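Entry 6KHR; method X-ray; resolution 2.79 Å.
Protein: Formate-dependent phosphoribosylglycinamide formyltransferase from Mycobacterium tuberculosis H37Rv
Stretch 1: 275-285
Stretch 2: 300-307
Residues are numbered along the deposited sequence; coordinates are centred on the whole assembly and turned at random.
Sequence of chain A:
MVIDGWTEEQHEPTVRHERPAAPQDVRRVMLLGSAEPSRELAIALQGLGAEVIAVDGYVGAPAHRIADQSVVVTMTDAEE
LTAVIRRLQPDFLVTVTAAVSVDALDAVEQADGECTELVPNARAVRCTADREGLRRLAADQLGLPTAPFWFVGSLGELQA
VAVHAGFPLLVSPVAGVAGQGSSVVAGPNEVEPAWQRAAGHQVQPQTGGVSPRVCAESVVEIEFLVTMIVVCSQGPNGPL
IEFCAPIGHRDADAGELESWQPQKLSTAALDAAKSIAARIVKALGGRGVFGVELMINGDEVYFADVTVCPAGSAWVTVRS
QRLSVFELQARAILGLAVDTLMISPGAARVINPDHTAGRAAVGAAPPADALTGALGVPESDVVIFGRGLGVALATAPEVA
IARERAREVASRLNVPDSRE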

# COMPACT_ATOMS: atom_id res chain seq x y z
N SER A 275 18.01 4.64 -21.90
CA SER A 275 19.44 4.92 -21.99
C SER A 275 19.82 6.07 -21.05
O SER A 275 20.71 5.94 -20.21
N ILE A 276 19.11 7.20 -21.17
CA ILE A 276 19.34 8.38 -20.33
C ILE A 276 19.12 8.05 -18.85
O ILE A 276 19.97 8.34 -18.00
N ALA A 277 17.95 7.50 -18.53
CA ALA A 277 17.66 7.09 -17.15
C ALA A 277 18.77 6.21 -16.59
O ALA A 277 19.30 6.47 -15.50
N ALA A 278 19.18 5.18 -17.35
CA ALA A 278 20.19 4.25 -16.85
C ALA A 278 21.53 4.92 -16.62
O ALA A 278 22.27 4.56 -15.70
N ARG A 279 21.87 5.91 -17.46
CA ARG A 279 23.23 6.45 -17.35
C ARG A 279 23.35 7.44 -16.19
O ARG A 279 24.31 7.38 -15.43
N ILE A 280 22.38 8.33 -16.00
CA ILE A 280 22.47 9.21 -14.83
C ILE A 280 22.42 8.40 -13.54
O ILE A 280 23.09 8.74 -12.56
N VAL A 281 21.68 7.28 -13.52
CA VAL A 281 21.54 6.55 -12.27
C VAL A 281 22.83 5.81 -11.95
O VAL A 281 23.26 5.78 -10.78
N LYS A 282 23.49 5.23 -12.96
CA LYS A 282 24.75 4.54 -12.69
C LYS A 282 25.85 5.51 -12.27
O LYS A 282 26.72 5.14 -11.47
N ALA A 283 25.81 6.75 -12.74
CA ALA A 283 26.78 7.74 -12.28
C ALA A 283 26.58 8.05 -10.80
O ALA A 283 27.56 8.24 -10.07
N LEU A 284 25.34 8.08 -10.34
CA LEU A 284 25.11 8.29 -8.91
C LEU A 284 25.55 7.08 -8.10
O LEU A 284 26.19 7.23 -7.06
N GLY A 285 25.24 5.87 -8.58
CA GLY A 285 25.63 4.65 -7.88
C GLY A 285 24.83 4.41 -6.61
O GLY A 285 24.00 5.21 -6.18
N GLU A 300 12.40 12.91 -29.71
CA GLU A 300 13.45 13.51 -28.88
C GLU A 300 13.19 13.38 -27.40
O GLU A 300 12.11 13.65 -27.01
N VAL A 301 14.21 13.02 -26.64
CA VAL A 301 14.10 12.90 -25.20
C VAL A 301 15.15 13.79 -24.57
O VAL A 301 16.31 13.79 -25.00
N TYR A 302 14.74 14.58 -23.59
CA TYR A 302 15.62 15.49 -22.88
C TYR A 302 15.66 15.13 -21.41
O TYR A 302 14.63 14.83 -20.80
N PHE A 303 16.85 15.15 -20.86
CA PHE A 303 17.01 15.07 -19.42
C PHE A 303 16.58 16.39 -18.79
O PHE A 303 17.03 17.45 -19.21
N ALA A 304 15.74 16.32 -17.77
CA ALA A 304 15.44 17.53 -17.01
C ALA A 304 15.93 17.48 -15.57
O ALA A 304 16.40 18.50 -15.07
N ASP A 305 15.81 16.33 -14.90
CA ASP A 305 16.17 16.25 -13.49
C ASP A 305 16.17 14.79 -13.02
O ASP A 305 15.69 13.89 -13.71
N VAL A 306 16.70 14.59 -11.81
CA VAL A 306 16.59 13.32 -11.10
C VAL A 306 16.47 13.60 -9.61
O VAL A 306 17.17 14.46 -9.07
N THR A 307 15.58 12.86 -8.94
CA THR A 307 15.47 12.92 -7.49
C THR A 307 15.66 11.55 -6.85
O THR A 307 15.18 10.53 -7.35

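Packing of strand 300-307 against helix 275-284 in the formyltransferase. The two elements run in roughly the same direction, with 30° between their N-to-C vectors and axes 9.5 Å apart at closest approach, so that side chains rather than backbones fill the gap. From the helix, Ile276, Ile280 and Leu284, spaced one turn apart, point toward the strand. Glu300, exposed at the start of the strand, lies out of reach of the helix. Val301 (chi1 t) points toward it and makes the tightest contact of the interface, its CG1 lying 3.7 Å from CD1 of Ile276 (m, t rotamer). Tyr302 (chi1 m) follows the strand alternation and points away. Phe303 (chi1 t) turns back toward the helix and bridges two of its turns: its CB is 4.2 Å from Ile276 CG2, and its CE1 is 4.2 Å from Ile280 CG1. Both isoleucines meet the ring obliquely. Ala304 is out of reach, and its phi/psi of -114/-39 interrupts the extended backbone; Asp305 (chi1 t) then points away, so two residues rather than one separate the inward-pointing Phe303 and Val306. Asp305 OD1 accepts a weak hydrogen bond from Val306 N at 2.7 Å, a local link within the strand. Val306 (chi1 p) touches the last two of the three inward-pointing helix residues, Ile280 and Leu284: Val306 CG1 is 4.1 Å from Ile280 CG1 (t, p rotamer), and Val306 CG1 and CG2 both lie 4.4 Å from Leu284 CD1 (m, t rotamer). Thr307 (chi1 t) points away, and its OG1 hydrogen-bonds elsewhere in the structure. No hydrogen bond joins the two stretches: the contact is entirely apolar and involves six buried side chains; the two stretches together bury 287 Å².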

# COMPACT_ATOMS: atom_id res chain seq x y z
CB SER A 275 19.79 5.24 -23.43
OG SER A 275 21.17 5.11 -23.65
CB ILE A 276 18.42 9.54 -20.76
CG1 ILE A 276 18.79 10.04 -22.14
CG2 ILE A 276 18.41 10.64 -19.71
CD1 ILE A 276 17.74 10.96 -22.74
CB ALA A 277 16.31 6.37 -17.09
CB ALA A 278 20.36 3.08 -17.82
CB ARG A 279 23.66 7.06 -18.69
CG ARG A 279 23.74 6.01 -19.79
CD ARG A 279 24.26 6.52 -21.12
NE ARG A 279 25.70 6.34 -21.19
CZ ARG A 279 26.57 7.27 -20.81
NH1 ARG A 279 26.12 8.43 -20.36
NH2 ARG A 279 27.87 7.05 -20.88
CB ILE A 280 21.37 10.29 -14.85
CG1 ILE A 280 21.65 11.35 -13.79
CG2 ILE A 280 20.01 9.71 -14.57
CD1 ILE A 280 22.86 12.16 -14.10
CB VAL A 281 20.33 5.60 -12.31
CG1 VAL A 281 20.45 4.53 -11.20
CG2 VAL A 281 19.03 6.39 -12.12
CB LYS A 282 25.21 3.71 -13.89
CG LYS A 282 24.60 2.32 -13.98
CD LYS A 282 25.24 1.50 -15.10
CE LYS A 282 24.79 0.04 -15.06
NZ LYS A 282 25.13 -0.69 -16.32
CB ALA A 283 26.69 9.02 -13.11
CB LEU A 284 23.64 8.63 -8.65
CG LEU A 284 23.19 9.95 -9.28
CD1 LEU A 284 21.68 10.07 -9.27
CD2 LEU A 284 23.85 11.15 -8.60
CB GLU A 300 13.59 14.97 -29.28
CG GLU A 300 13.50 15.15 -30.76
CD GLU A 300 14.77 14.71 -31.45
OE1 GLU A 300 14.88 14.88 -32.65
OE2 GLU A 300 15.63 14.22 -30.76
CB VAL A 301 14.24 11.44 -24.74
CG1 VAL A 301 14.09 11.34 -23.22
CG2 VAL A 301 13.18 10.59 -25.46
CB TYR A 302 15.17 16.94 -23.03
CG TYR A 302 15.08 17.42 -24.45
CD1 TYR A 302 13.92 17.25 -25.19
CD2 TYR A 302 16.15 18.06 -25.05
CE1 TYR A 302 13.83 17.71 -26.50
CE2 TYR A 302 16.07 18.52 -26.34
CZ TYR A 302 14.91 18.35 -27.07
OH TYR A 302 14.83 18.82 -28.36
CB PHE A 303 18.47 14.77 -19.09
CG PHE A 303 18.74 14.78 -17.63
CD1 PHE A 303 18.34 13.70 -16.84
CD2 PHE A 303 19.34 15.88 -17.04
CE1 PHE A 303 18.59 13.70 -15.48
CE2 PHE A 303 19.58 15.90 -15.68
CZ PHE A 303 19.21 14.80 -14.89
CB ALA A 304 13.94 17.82 -17.01
CB ASP A 305 15.22 17.08 -12.63
CG ASP A 305 15.79 17.41 -11.29
OD1 ASP A 305 17.01 17.17 -11.10
OD2 ASP A 305 15.04 17.90 -10.43
CB VAL A 306 17.79 12.38 -11.40
CG1 VAL A 306 19.11 13.07 -11.10
CG2 VAL A 306 17.66 11.07 -10.61
CB THR A 307 14.13 13.46 -7.07
OG1 THR A 307 14.02 13.35 -5.64
CG2 THR A 307 13.01 12.69 -7.72